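Local coordinates for protein transcriptional regulator (LacI family) (Clostridium acetobutylicum ATCC 824, PDB 3G85) that probably acts as a LacI-family transcription factor that binds regulatory DNA, here represented by its periplasmic-binding-protein-like portion, at residues A[83-87]-A[88-92]; A[158-162]-A[163-167]; A[197-200]-A[201-205]; A[241-245]-A[246-250]; A[257-261]-A[262-266]. All blocks are in the same frame, centred on the assembly; numbering follows the deposited sequence.

Contact 1 (A[83-87]-A[88-92])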
loop_
_atom_site.group_PDB
_atom_site.type_symbol
_atom_site.label_atom_id
_atom_site.label_comp_id
_atom_site.label_asym_id
_atom_site.label_seq_id
_atom_site.Cartn_x
_atom_site.Cartn_y
_atom_site.Cartn_z
ATOM N N GLU A 83 -6.777 -1.058 -18.952
ATOM C CA GLU A 83 -7.164 -0.736 -20.331
ATOM C C GLU A 83 -8.327 -1.618 -20.809
ATOM O O GLU A 83 -9.269 -1.108 -21.422
ATOM C CB GLU A 83 -5.967 -0.813 -21.292
ATOM C CG GLU A 83 -6.391 -0.939 -22.756
ATOM C CD GLU A 83 -5.414 -0.359 -23.717
ATOM O OE1 GLU A 83 -4.338 0.096 -23.284
ATOM O OE2 GLU A 83 -5.731 -0.360 -24.930
ATOM N N TYR A 84 -8.276 -2.917 -20.497
ATOM C CA TYR A 84 -9.377 -3.821 -20.797
ATOM C C TYR A 84 -10.672 -3.416 -20.084
ATOM O O TYR A 84 -11.759 -3.417 -20.697
ATOM C CB TYR A 84 -9.041 -5.276 -20.450
ATOM C CG TYR A 84 -10.263 -6.165 -20.540
ATOM C CD1 TYR A 84 -10.724 -6.615 -21.773
ATOM C CD2 TYR A 84 -10.978 -6.531 -19.389
ATOM C CE1 TYR A 84 -11.871 -7.415 -21.874
ATOM C CE2 TYR A 84 -12.117 -7.322 -19.469
ATOM C CZ TYR A 84 -12.565 -7.761 -20.722
ATOM O OH TYR A 84 -13.705 -8.544 -20.828
ATOM N N LEU A 85 -10.570 -3.102 -18.793
ATOM C CA LEU A 85 -11.747 -2.639 -18.051
ATOM C C LEU A 85 -12.287 -1.309 -18.592
ATOM O O LEU A 85 -13.500 -1.113 -18.662
ATOM C CB LEU A 85 -11.454 -2.479 -16.562
ATOM C CG LEU A 85 -11.475 -3.638 -15.575
ATOM C CD1 LEU A 85 -11.852 -3.055 -14.228
ATOM C CD2 LEU A 85 -12.420 -4.737 -15.938
ATOM N N ASN A 86 -11.378 -0.403 -18.948
ATOM C CA ASN A 86 -11.758 0.906 -19.471
ATOM C C ASN A 86 -12.618 0.853 -20.721
ATOM O O ASN A 86 -13.459 1.734 -20.918
ATOM C CB ASN A 86 -10.530 1.769 -19.729
ATOM C CG ASN A 86 -10.013 2.417 -18.470
ATOM O OD1 ASN A 86 -10.701 2.421 -17.449
ATOM N ND2 ASN A 86 -8.791 2.960 -18.530
ATOM N N LYS A 87 -12.407 -0.169 -21.550
ATOM C CA LYS A 87 -13.121 -0.307 -22.828
ATOM C C LYS A 87 -14.290 -1.290 -22.748
ATOM O O LYS A 87 -15.186 -1.274 -23.596
ATOM C CB LYS A 87 -12.153 -0.695 -23.960
ATOM C CG LYS A 87 -10.847 0.147 -24.041
ATOM C CD LYS A 87 -11.092 1.668 -23.987
ATOM C CE LYS A 87 -9.785 2.476 -24.193
ATOM N NZ LYS A 87 -8.818 2.418 -23.032
ATOM N N ALA A 88 -14.295 -2.125 -21.711
ATOM C CA ALA A 88 -15.342 -3.133 -21.510
ATOM C C ALA A 88 -16.639 -2.523 -20.994
ATOM O O ALA A 88 -16.635 -1.510 -20.283
ATOM C CB ALA A 88 -14.858 -4.223 -20.531
ATOM N N SER A 89 -17.753 -3.161 -21.337
ATOM C CA SER A 89 -19.019 -2.828 -20.706
ATOM C C SER A 89 -19.494 -4.037 -19.928
ATOM O O SER A 89 -20.186 -4.911 -20.474
ATOM C CB SER A 89 -20.066 -2.400 -21.739
ATOM O OG SER A 89 -19.692 -1.170 -22.338
ATOM N N LEU A 90 -19.147 -4.060 -18.639
ATOM C CA LEU A 90 -19.369 -5.226 -17.790
ATOM C C LEU A 90 -20.664 -5.198 -16.984
ATOM O O LEU A 90 -21.253 -4.138 -16.755
ATOM C CB LEU A 90 -18.151 -5.464 -16.889
ATOM C CG LEU A 90 -16.832 -5.740 -17.628
ATOM C CD1 LEU A 90 -15.785 -6.072 -16.615
ATOM C CD2 LEU A 90 -16.952 -6.895 -18.651
ATOM N N THR A 91 -21.071 -6.386 -16.549
ATOM C CA THR A 91 -22.419 -6.662 -16.032
ATOM C C THR A 91 -22.537 -6.652 -14.492
ATOM O O THR A 91 -23.584 -7.055 -13.939
ATOM C CB THR A 91 -22.941 -8.036 -16.571
ATOM O OG1 THR A 91 -22.174 -9.120 -16.002
ATOM C CG2 THR A 91 -22.877 -8.097 -18.132
ATOM N N LEU A 92 -21.477 -6.198 -13.816
ATOM C CA LEU A 92 -21.403 -6.225 -12.354
ATOM C C LEU A 92 -20.626 -4.993 -11.851
ATOM O O LEU A 92 -19.721 -4.497 -12.536
ATOM C CB LEU A 92 -20.747 -7.526 -11.851
ATOM C CG LEU A 92 -19.218 -7.615 -11.830
ATOM C CD1 LEU A 92 -18.725 -8.822 -11.031
ATOM C CD2 LEU A 92 -18.625 -7.632 -13.238
#
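Ala-88 closes the last turn of helix 79-87, meeting Tyr-84 and Leu-85 at a helix C-terminus that leads toward strand 94-97 of the parallel sheet. It is the first residue to leave helical backbone angles, and its N-H is shared between two carbonyls: a weak bond of 3.0 Å from Ala-88 N to Tyr-84 O and an equally bent, longer one, also weak, of 3.3 Å from Ala-88 N to Leu-85 O. Neither is straight, the one N-H being divided as the chain leaves the helix. Its methyl also lies over one face of the Tyr-84 ring, displaced toward the rim, with Ala-88 CB 4.2 Å from Tyr-84 CZ. The carbonyls at this helix end draw further donors from outside the turn: Lys-103 NZ bonds to those of Leu-85, Asn-86 and Ala-88, and Tyr-104 OH also reaches Leu-85 O. Ser-89 carries the chain onward. Leu-90 then turns back toward the helix. With CG anti to the carbonyl carbon (chi1 -61°), Leu-90 extends one branch to the buried Leu-85, which itself packs on Ile-94 and Leu-96. The two leucines cross at about a right angle, Leu-90 CD1 lying 3.7 Å from Leu-85 CD2.

Contact 2 (A[158-162]-A[163-167]); sequences IKISE and NHIIA
Ser-161 and His-164 form the compact part of this turn. The backbone bond from His-164 N to Ser-161 O is 2.7 Å long, with an N-H...O angle of 150°. The same bend brings Ser-161 CB over one face of the His-164 imidazole, a CH-pi contact with CB 4.3 Å from the ring centroid and offset toward the rim. A water ties the ring to the incoming chain: it accepts from Ser-161 N at 3.0 Å, lies 2.8 Å from His-164 ND1, and donates weakly to Lys-159 O. This bridge, together with the overlying CB, would restrict rotation of the imidazole. Beside the turn, Ile-160 CG2 meets Ile-165 CG1 at 4.1 Å, the two side chains crossing at about a right angle; Ile-160 also packs on Phe-149 and Cys-153 of helix 140-155.

The outer side is looser. Glu-162, exposed, runs out extended beyond CG (chi2 -177°), and its backbone O receives a long, weak bond from Ile-165 N. Exposed Asn-163 folds back with chi1 at 71°, which brings its OD1 within 3.3 Å of Ser-161 CB. Ser-161 to His-164 make a type I beta turn delivering the chain into edge strand 165-167, beside strand 131-134 in the alpha/beta fold of a periplasmic-binding-protein-like domain.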
loop_
_atom_site.group_PDB
_atom_site.type_symbol
_atom_site.label_atom_id
_atom_site.label_comp_id
_atom_site.label_asym_id
_atom_site.label_seq_id
_atom_site.Cartn_x
_atom_site.Cartn_y
_atom_site.Cartn_z
ATOM N N ILE A 158 15.835 19.094 2.714
ATOM C CA ILE A 158 16.411 17.772 2.997
ATOM C C ILE A 158 16.987 17.222 1.696
ATOM O O ILE A 158 16.238 16.982 0.732
ATOM C CB ILE A 158 15.356 16.797 3.590
ATOM C CG1 ILE A 158 14.742 17.374 4.878
ATOM C CG2 ILE A 158 15.982 15.420 3.832
ATOM C CD1 ILE A 158 13.532 16.583 5.421
ATOM N N LYS A 159 18.311 17.052 1.643
ATOM C CA LYS A 159 18.963 16.543 0.427
ATOM C C LYS A 159 18.699 15.043 0.276
ATOM O O LYS A 159 18.856 14.309 1.224
ATOM C CB LYS A 159 20.485 16.791 0.465
ATOM C CG LYS A 159 21.213 16.406 -0.840
ATOM C CD LYS A 159 22.759 16.534 -0.741
ATOM C CE LYS A 159 23.435 16.103 -2.072
ATOM N NZ LYS A 159 24.924 15.814 -1.944
ATOM N N ILE A 160 18.282 14.605 -0.904
ATOM C CA ILE A 160 18.294 13.184 -1.221
ATOM C C ILE A 160 19.109 12.975 -2.470
ATOM O O ILE A 160 18.578 13.070 -3.586
ATOM C CB ILE A 160 16.897 12.534 -1.501
ATOM C CG1 ILE A 160 15.779 13.164 -0.679
ATOM C CG2 ILE A 160 16.968 10.999 -1.321
ATOM C CD1 ILE A 160 15.863 12.792 0.766
ATOM N N SER A 161 20.380 12.646 -2.270
ATOM C CA SER A 161 21.279 12.271 -3.357
ATOM C C SER A 161 20.752 11.024 -4.059
ATOM O O SER A 161 20.274 10.089 -3.409
ATOM C CB SER A 161 22.682 12.037 -2.801
ATOM O OG SER A 161 23.017 13.067 -1.861
ATOM N N GLU A 162 20.834 11.026 -5.394
ATOM C CA GLU A 162 20.270 9.959 -6.240
ATOM C C GLU A 162 20.861 8.598 -5.924
ATOM O O GLU A 162 20.208 7.570 -6.079
ATOM C CB GLU A 162 20.524 10.284 -7.706
ATOM C CG GLU A 162 19.681 9.483 -8.678
ATOM C CD GLU A 162 20.035 9.803 -10.119
ATOM O OE1 GLU A 162 20.685 10.866 -10.353
ATOM O OE2 GLU A 162 19.677 8.991 -11.006
ATOM N N ASN A 163 22.109 8.592 -5.475
ATOM C CA ASN A 163 22.743 7.348 -5.125
ATOM C C ASN A 163 22.337 6.888 -3.733
ATOM O O ASN A 163 22.716 5.797 -3.295
ATOM C CB ASN A 163 24.260 7.469 -5.210
ATOM C CG ASN A 163 24.814 8.322 -4.109
ATOM O OD1 ASN A 163 24.418 9.476 -3.956
ATOM N ND2 ASN A 163 25.724 7.762 -3.325
ATOM N N HIS A 164 21.568 7.708 -3.023
ATOM C CA HIS A 164 21.027 7.259 -1.730
ATOM C C HIS A 164 19.614 6.763 -1.825
ATOM O O HIS A 164 18.942 6.671 -0.830
ATOM C CB HIS A 164 21.120 8.337 -0.660
ATOM C CG HIS A 164 22.523 8.670 -0.285
ATOM N ND1 HIS A 164 22.845 9.764 0.488
ATOM C CD2 HIS A 164 23.692 8.053 -0.584
ATOM C CE1 HIS A 164 24.156 9.802 0.660
ATOM N NE2 HIS A 164 24.692 8.775 0.020
ATOM N N ILE A 165 19.174 6.502 -3.046
ATOM C CA ILE A 165 17.969 5.767 -3.309
ATOM C C ILE A 165 18.435 4.376 -3.745
ATOM O O ILE A 165 19.190 4.223 -4.723
ATOM C CB ILE A 165 17.112 6.473 -4.382
ATOM C CG1 ILE A 165 16.622 7.829 -3.847
ATOM C CG2 ILE A 165 15.935 5.620 -4.746
ATOM C CD1 ILE A 165 16.226 8.808 -4.922
ATOM N N ILE A 166 18.038 3.369 -2.972
ATOM C CA ILE A 166 18.540 2.010 -3.145
ATOM C C ILE A 166 17.348 1.109 -3.447
ATOM O O ILE A 166 16.383 1.080 -2.655
ATOM C CB ILE A 166 19.247 1.523 -1.842
ATOM C CG1 ILE A 166 20.405 2.466 -1.477
ATOM C CG2 ILE A 166 19.713 0.091 -1.947
ATOM C CD1 ILE A 166 21.012 2.219 -0.103
ATOM N N ALA A 167 17.402 0.410 -4.581
ATOM C CA ALA A 167 16.369 -0.556 -4.939
ATOM C C ALA A 167 16.429 -1.728 -3.964
ATOM O O ALA A 167 17.525 -2.100 -3.490
ATOM C CB ALA A 167 16.535 -1.048 -6.382
HETATM O O HOH W 1 21.034 11.912 0.558
#

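Contact 3 (A[197-200]-A[201-205]); sequences DSIA and LGVIS
Asp-197 O accepts the N-H of Leu-201 at 2.9 Å, the first of four successive i to i+4 bonds in helix 197-209. Gly-202 N follows to Ser-198 O at 3.2 Å, Val-203 N to Ile-199 O at 2.9 Å, and Ile-204 N to Ala-200 O at 3.0 Å. All four are fairly straight, with N-H...O angles between 153° and 165°, so this is regular alpha-helix.

Aliphatic groups lie close to three of the accepting oxygens. Leu-201 CG approaches Asp-197 O to 3.4 Å. A chi1 of 168° sets Val-203 CG2 beside the backbone N and anti to the carbonyl carbon, 3.2 Å from Ile-199 O; that same methyl lies 4.3 Å from Ile-199 CG2. Ile-204, extended at chi2, lays CD1 3.4 Å from Ala-200 O.

Beyond the turn, Ile-199 and Val-203 pack on Ile-133, while Ala-200 lies against Cys-194 and Ala-222. The helix thus covers strands 131-134, 191-194 and 219-224, and connects the last two as a beta-alpha-beta crossover. At its start Asp-197 OD1 takes hydrogen bonds from the backbone N atoms of Met-225 and Asn-226, tying the helix to the chain just after strand 219-224. The chemistry is therefore divided: the four backbone bonds satisfy the N-H and C=O groups they join, which lets an apolar face pack on the sheet, while a buried carboxylate fastens one end.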
loop_
_atom_site.group_PDB
_atom_site.type_symbol
_atom_site.label_atom_id
_atom_site.label_comp_id
_atom_site.label_asym_id
_atom_site.label_seq_id
_atom_site.Cartn_x
_atom_site.Cartn_y
_atom_site.Cartn_z
ATOM N N ASP A 197 7.037 -1.705 5.080
ATOM C CA ASP A 197 7.415 -2.104 6.438
ATOM C C ASP A 197 8.260 -3.372 6.447
ATOM O O ASP A 197 9.120 -3.495 7.320
ATOM C CB ASP A 197 6.197 -2.311 7.334
ATOM C CG ASP A 197 5.270 -3.380 6.783
ATOM O OD1 ASP A 197 4.717 -3.149 5.689
ATOM O OD2 ASP A 197 5.169 -4.477 7.399
ATOM N N SER A 198 8.091 -4.279 5.483
ATOM C CA SER A 198 8.925 -5.495 5.447
ATOM C C SER A 198 10.381 -5.097 5.227
ATOM O O SER A 198 11.294 -5.653 5.823
ATOM C CB SER A 198 8.500 -6.444 4.313
ATOM O OG SER A 198 7.254 -7.027 4.635
ATOM N N ILE A 199 10.579 -4.118 4.350
ATOM C CA ILE A 199 11.906 -3.605 4.089
ATOM C C ILE A 199 12.476 -3.042 5.383
ATOM O O ILE A 199 13.629 -3.324 5.752
ATOM C CB ILE A 199 11.866 -2.569 2.938
ATOM C CG1 ILE A 199 11.728 -3.291 1.578
ATOM C CG2 ILE A 199 13.090 -1.637 2.994
ATOM C CD1 ILE A 199 11.528 -2.352 0.439
ATOM N N ALA A 200 11.683 -2.244 6.087
ATOM C CA ALA A 200 12.144 -1.628 7.347
ATOM C C ALA A 200 12.516 -2.659 8.410
ATOM O O ALA A 200 13.504 -2.495 9.139
ATOM C CB ALA A 200 11.065 -0.674 7.884
ATOM N N LEU A 201 11.753 -3.740 8.488
ATOM C CA LEU A 201 12.063 -4.784 9.475
ATOM C C LEU A 201 13.404 -5.473 9.180
ATOM O O LEU A 201 14.191 -5.737 10.109
ATOM C CB LEU A 201 10.958 -5.831 9.541
ATOM C CG LEU A 201 9.643 -5.293 10.124
ATOM C CD1 LEU A 201 8.562 -6.375 9.933
ATOM C CD2 LEU A 201 9.805 -4.786 11.609
ATOM N N GLY A 202 13.683 -5.689 7.904
ATOM C CA GLY A 202 14.973 -6.246 7.485
ATOM C C GLY A 202 16.125 -5.284 7.784
ATOM O O GLY A 202 17.208 -5.703 8.232
ATOM N N VAL A 203 15.898 -4.006 7.500
ATOM C CA VAL A 203 16.901 -2.956 7.785
ATOM C C VAL A 203 17.286 -2.931 9.271
ATOM O O VAL A 203 18.461 -2.955 9.634
ATOM C CB VAL A 203 16.422 -1.583 7.346
ATOM C CG1 VAL A 203 17.369 -0.478 7.943
ATOM C CG2 VAL A 203 16.284 -1.500 5.806
ATOM N N ILE A 204 16.291 -2.934 10.142
ATOM C CA ILE A 204 16.539 -2.900 11.572
ATOM C C ILE A 204 17.276 -4.167 12.027
ATOM O O ILE A 204 18.106 -4.078 12.959
ATOM C CB ILE A 204 15.213 -2.671 12.326
ATOM C CG1 ILE A 204 14.803 -1.221 12.172
ATOM C CG2 ILE A 204 15.313 -3.016 13.793
ATOM C CD1 ILE A 204 13.303 -1.088 12.228
ATOM N N SER A 205 17.020 -5.312 11.369
ATOM C CA SER A 205 17.744 -6.558 11.661
ATOM C C SER A 205 19.264 -6.276 11.571
ATOM O O SER A 205 20.047 -6.601 12.478
ATOM C CB SER A 205 17.342 -7.668 10.673
ATOM O OG SER A 205 18.070 -8.870 10.851
#

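Contact 4 (A[241-245]-A[246-250]); sequences VDIPI and EEMAG
Ile-245, Met-248 and Pro-244 carry this helix start, where strand 239-242 gives way to helix 245-260. Pro-244 occupies the N-cap position and is the centre of an inverse gamma turn, closed by a weak bond from Ile-245 N to Ile-243 O. Its carbonyl then accepts Met-248 N at 3.0 Å. Ile-245 O takes Ala-249 N at 2.8 Å, and Ala-249 CB lies 3.4 Å from Ile-245 O, while the Ile-245 side chain packs on Arg-29 and Phe-30 of helix 27-40.

Met-248 is a selenomethionine whose CG sits anti to its carbonyl carbon (chi1 -67°). This swings the chain back over the Pro-244 carbonyl: CG comes to 3.2 Å from Pro-244 O, and the selenium lies against CG and CD of the proline, the two side chains crossing at a slant, with Met-248 SE 3.9 Å from Pro-244 CD. Ile-243 CG2 also touches the selenium at 4.0 Å. Phe-272 of strand 269-272 lies against both Pro-244 and Met-248.

Arg-29 also joins the acidic side chains near the turn, forming salt bridges with Glu-246 OE2 and Asp-242 OD2; Arg-228 gives the latter a second partner. These positive groups would probably ease the proximity of the two carboxylates. The whole is a helix N-terminus with an inverse-gamma-turn proline at the N-cap position, at a strand-to-helix passage between the two sheets of a periplasmic-binding-protein-like fold.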
loop_
_atom_site.group_PDB
_atom_site.type_symbol
_atom_site.label_atom_id
_atom_site.label_comp_id
_atom_site.label_asym_id
_atom_site.label_seq_id
_atom_site.Cartn_x
_atom_site.Cartn_y
_atom_site.Cartn_z
ATOM N N VAL A 241 3.699 5.355 8.186
ATOM C CA VAL A 241 2.565 6.016 7.578
ATOM C C VAL A 241 1.753 4.848 6.969
ATOM O O VAL A 241 2.230 4.131 6.078
ATOM C CB VAL A 241 2.950 7.080 6.526
ATOM C CG1 VAL A 241 1.675 7.884 6.198
ATOM C CG2 VAL A 241 4.073 8.008 7.085
ATOM N N ASP A 242 0.579 4.603 7.531
ATOM C CA ASP A 242 -0.101 3.331 7.297
ATOM C C ASP A 242 -1.090 3.443 6.175
ATOM O O ASP A 242 -1.807 4.450 6.052
ATOM C CB ASP A 242 -0.822 2.859 8.576
ATOM C CG ASP A 242 -1.337 1.439 8.474
ATOM O OD1 ASP A 242 -0.581 0.547 8.023
ATOM O OD2 ASP A 242 -2.513 1.197 8.862
ATOM N N ILE A 243 -1.126 2.416 5.340
ATOM C CA ILE A 243 -2.224 2.282 4.386
ATOM C C ILE A 243 -3.328 1.549 5.177
ATOM O O ILE A 243 -3.137 0.415 5.518
ATOM C CB ILE A 243 -1.851 1.423 3.204
ATOM C CG1 ILE A 243 -0.612 1.961 2.497
ATOM C CG2 ILE A 243 -3.007 1.405 2.191
ATOM C CD1 ILE A 243 -0.217 1.124 1.259
ATOM N N PRO A 244 -4.474 2.204 5.434
ATOM C CA PRO A 244 -5.545 1.660 6.306
ATOM C C PRO A 244 -6.393 0.597 5.591
ATOM O O PRO A 244 -7.601 0.776 5.332
ATOM C CB PRO A 244 -6.328 2.911 6.726
ATOM C CG PRO A 244 -6.163 3.874 5.479
ATOM C CD PRO A 244 -4.793 3.540 4.879
ATOM N N ILE A 245 -5.749 -0.530 5.293
ATOM C CA ILE A 245 -6.314 -1.520 4.412
ATOM C C ILE A 245 -7.572 -2.134 4.998
ATOM O O ILE A 245 -8.540 -2.363 4.255
ATOM C CB ILE A 245 -5.295 -2.601 4.047
ATOM C CG1 ILE A 245 -4.225 -1.989 3.105
ATOM C CG2 ILE A 245 -5.985 -3.796 3.358
ATOM C CD1 ILE A 245 -2.857 -2.745 3.152
ATOM N N GLU A 246 -7.572 -2.411 6.308
ATOM C CA GLU A 246 -8.778 -3.009 6.914
ATOM C C GLU A 246 -10.027 -2.143 6.689
ATOM O O GLU A 246 -11.034 -2.665 6.189
ATOM C CB GLU A 246 -8.600 -3.373 8.401
ATOM C CG GLU A 246 -7.461 -4.385 8.623
ATOM C CD GLU A 246 -6.096 -3.749 8.761
ATOM O OE1 GLU A 246 -5.935 -2.537 8.526
ATOM O OE2 GLU A 246 -5.164 -4.496 9.086
ATOM N N GLU A 247 -9.943 -0.853 7.026
ATOM C CA GLU A 247 -11.066 0.067 6.870
ATOM C C GLU A 247 -11.433 0.260 5.409
ATOM O O GLU A 247 -12.627 0.332 5.065
ATOM C CB GLU A 247 -10.739 1.421 7.490
ATOM C CG GLU A 247 -10.673 1.397 8.991
ATOM C CD GLU A 247 -11.979 0.959 9.662
ATOM O OE1 GLU A 247 -13.084 1.126 9.085
ATOM O OE2 GLU A 247 -11.895 0.426 10.786
HETATM N N MSE A 248 -10.414 0.339 4.547
HETATM C CA MSE A 248 -10.673 0.453 3.092
HETATM C C MSE A 248 -11.431 -0.743 2.520
HETATM O O MSE A 248 -12.360 -0.576 1.714
HETATM C CB MSE A 248 -9.357 0.659 2.331
HETATM C CG MSE A 248 -8.739 2.022 2.661
HETATM SE SE MSE A 248 -6.891 2.152 1.963
HETATM C CE MSE A 248 -7.268 2.352 0.026
ATOM N N ALA A 249 -11.016 -1.940 2.918
ATOM C CA ALA A 249 -11.678 -3.162 2.474
ATOM C C ALA A 249 -13.155 -3.197 2.928
ATOM O O ALA A 249 -14.039 -3.554 2.140
ATOM C CB ALA A 249 -10.915 -4.401 2.968
ATOM N N GLY A 250 -13.412 -2.789 4.168
ATOM C CA GLY A 250 -14.780 -2.688 4.677
ATOM C C GLY A 250 -15.568 -1.697 3.836
ATOM O O GLY A 250 -16.734 -1.952 3.477
#

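Contact 5 (A[257-261]-A[262-266]); sequences EKLIN and RDIEN
Lys-258 O and Leu-259 O receive the backbone donors that close the C-terminal end of helix 245-260. Arg-262 has positive phi (61°), turning the chain so that its N bonds to Leu-259 O at 3.0 Å, while Asp-263 N makes the partner bond, weak and bent, to Lys-258 O at 2.9 Å. Ile-264 N is a further, straighter donor to Lys-258 O, at 3.3 Å.

The Arg-262 chain bends at chi2 (-83°), letting NH1 return to Leu-259 O in a long, weak bond near the guanidinium plane. Asn-261 ND2 donates to Asp-263 OD2 at 3.1 Å on the syn side, with amide and carboxylate planes 75° apart. On the apolar flank, Ile-264 CG1 packs 3.7 Å from Lys-258 CB and 3.8 Å from Leu-259 CD2. Leu-259 CD2 also meets Asn-266 OD1, an oxygen that accepts a hydrogen bond from Ser-105 OG. The paired backbone bonds of Arg-262 and Asp-263, with the positive phi between them, form a Schellman motif ending the helix before strand 269-272.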
loop_
_atom_site.group_PDB
_atom_site.type_symbol
_atom_site.label_atom_id
_atom_site.label_comp_id
_atom_site.label_asym_id
_atom_site.label_seq_id
_atom_site.Cartn_x
_atom_site.Cartn_y
_atom_site.Cartn_z
ATOM N N GLU A 257 -22.709 -2.656 -1.905
ATOM C CA GLU A 257 -24.085 -2.709 -1.453
ATOM C C GLU A 257 -24.883 -1.520 -2.004
ATOM O O GLU A 257 -25.974 -1.700 -2.527
ATOM C CB GLU A 257 -24.067 -2.710 0.067
ATOM C CG GLU A 257 -25.384 -2.520 0.774
ATOM C CD GLU A 257 -25.381 -3.181 2.151
ATOM O OE1 GLU A 257 -24.284 -3.393 2.740
ATOM O OE2 GLU A 257 -26.492 -3.508 2.629
ATOM N N LYS A 258 -24.304 -0.321 -1.934
ATOM C CA LYS A 258 -25.000 0.876 -2.395
ATOM C C LYS A 258 -25.117 0.908 -3.928
ATOM O O LYS A 258 -26.085 1.492 -4.497
ATOM C CB LYS A 258 -24.300 2.094 -1.819
ATOM C CG LYS A 258 -24.484 2.178 -0.298
ATOM C CD LYS A 258 -23.622 3.260 0.342
ATOM C CE LYS A 258 -23.692 3.235 1.879
ATOM N NZ LYS A 258 -25.105 3.423 2.377
ATOM N N LEU A 259 -24.129 0.318 -4.606
ATOM C CA LEU A 259 -24.174 0.190 -6.064
ATOM C C LEU A 259 -25.241 -0.826 -6.520
ATOM O O LEU A 259 -26.035 -0.549 -7.431
ATOM C CB LEU A 259 -22.790 -0.133 -6.637
ATOM C CG LEU A 259 -21.825 1.075 -6.675
ATOM C CD1 LEU A 259 -20.368 0.547 -6.776
ATOM C CD2 LEU A 259 -22.153 2.046 -7.796
ATOM N N ILE A 260 -25.271 -1.987 -5.874
ATOM C CA ILE A 260 -26.262 -3.026 -6.198
ATOM C C ILE A 260 -27.683 -2.516 -5.947
ATOM O O ILE A 260 -28.580 -2.721 -6.768
ATOM C CB ILE A 260 -26.079 -4.327 -5.348
ATOM C CG1 ILE A 260 -24.716 -5.004 -5.564
ATOM C CG2 ILE A 260 -27.215 -5.314 -5.643
ATOM C CD1 ILE A 260 -24.336 -5.190 -6.951
ATOM N N ASN A 261 -27.877 -1.871 -4.804
ATOM C CA ASN A 261 -29.164 -1.266 -4.456
ATOM C C ASN A 261 -29.488 -0.010 -5.290
ATOM O O ASN A 261 -30.547 0.557 -5.115
ATOM C CB ASN A 261 -29.209 -0.914 -2.962
ATOM C CG ASN A 261 -30.648 -0.665 -2.446
ATOM O OD1 ASN A 261 -31.572 -1.448 -2.723
ATOM N ND2 ASN A 261 -30.833 0.428 -1.687
ATOM N N ARG A 262 -28.558 0.439 -6.128
ATOM C CA ARG A 262 -28.719 1.660 -6.943
ATOM C C ARG A 262 -28.915 2.984 -6.178
ATOM O O ARG A 262 -29.501 3.947 -6.706
ATOM C CB ARG A 262 -29.860 1.476 -7.961
ATOM C CG ARG A 262 -29.704 0.245 -8.880
ATOM C CD ARG A 262 -28.789 0.547 -10.056
ATOM N NE ARG A 262 -28.927 -0.438 -11.136
ATOM C CZ ARG A 262 -28.266 -1.601 -11.209
ATOM N NH1 ARG A 262 -27.407 -1.960 -10.258
ATOM N NH2 ARG A 262 -28.468 -2.416 -12.241
ATOM N N ASP A 263 -28.455 3.052 -4.937
ATOM C CA ASP A 263 -28.402 4.338 -4.249
ATOM C C ASP A 263 -27.356 5.252 -4.920
ATOM O O ASP A 263 -27.570 6.459 -5.090
ATOM C CB ASP A 263 -28.036 4.165 -2.778
ATOM C CG ASP A 263 -28.971 3.222 -2.050
ATOM O OD1 ASP A 263 -30.185 3.324 -2.271
ATOM O OD2 ASP A 263 -28.492 2.372 -1.261
ATOM N N ILE A 264 -26.194 4.676 -5.233
ATOM C CA ILE A 264 -25.110 5.464 -5.778
ATOM C C ILE A 264 -24.750 5.011 -7.190
ATOM O O ILE A 264 -25.158 3.946 -7.632
ATOM C CB ILE A 264 -23.850 5.488 -4.845
ATOM C CG1 ILE A 264 -23.207 4.093 -4.749
ATOM C CG2 ILE A 264 -24.201 6.075 -3.442
ATOM C CD1 ILE A 264 -21.834 4.126 -3.976
ATOM N N GLU A 265 -23.920 5.809 -7.835
ATOM C CA GLU A 265 -23.561 5.649 -9.205
ATOM C C GLU A 265 -22.033 5.715 -9.364
ATOM O O GLU A 265 -21.284 6.165 -8.466
ATOM C CB GLU A 265 -24.294 6.758 -10.015
ATOM C CG GLU A 265 -24.109 6.804 -11.484
ATOM C CD GLU A 265 -24.400 5.463 -12.173
ATOM O OE1 GLU A 265 -25.521 5.285 -12.676
ATOM O OE2 GLU A 265 -23.503 4.599 -12.208
ATOM N N ASN A 266 -21.546 5.247 -10.507
ATOM C CA ASN A 266 -20.122 5.260 -10.791
ATOM C C ASN A 266 -19.732 6.491 -11.574
ATOM O O ASN A 266 -20.469 6.880 -12.481
ATOM C CB ASN A 266 -19.764 4.008 -11.607
ATOM C CG ASN A 266 -20.082 2.747 -10.876
ATOM O OD1 ASN A 266 -19.561 2.477 -9.778
ATOM N ND2 ASN A 266 -20.948 1.950 -11.461
#

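How the contacts relate
The five contacts follow one another along the chain without overlapping. Contacts 1 and 5 lie on the same side of the chain's centre, about 17 Å apart between centres; each ends a helix and leads toward a strand of the parallel sheet. Contacts 2 and 3, about 18 Å apart between centres, belong to the other alpha/beta unit, built round the mixed sheet. Contact 4 lies nearest the middle of the chain, about 21 Å from contact 3 and about 22 Å from contact 5 between centres. It starts helix 245-260, which contact 5 ends, linking strand 239-242 of the mixed sheet to the other unit, consistent with a two-lobed periplasmic-binding-protein-like architecture.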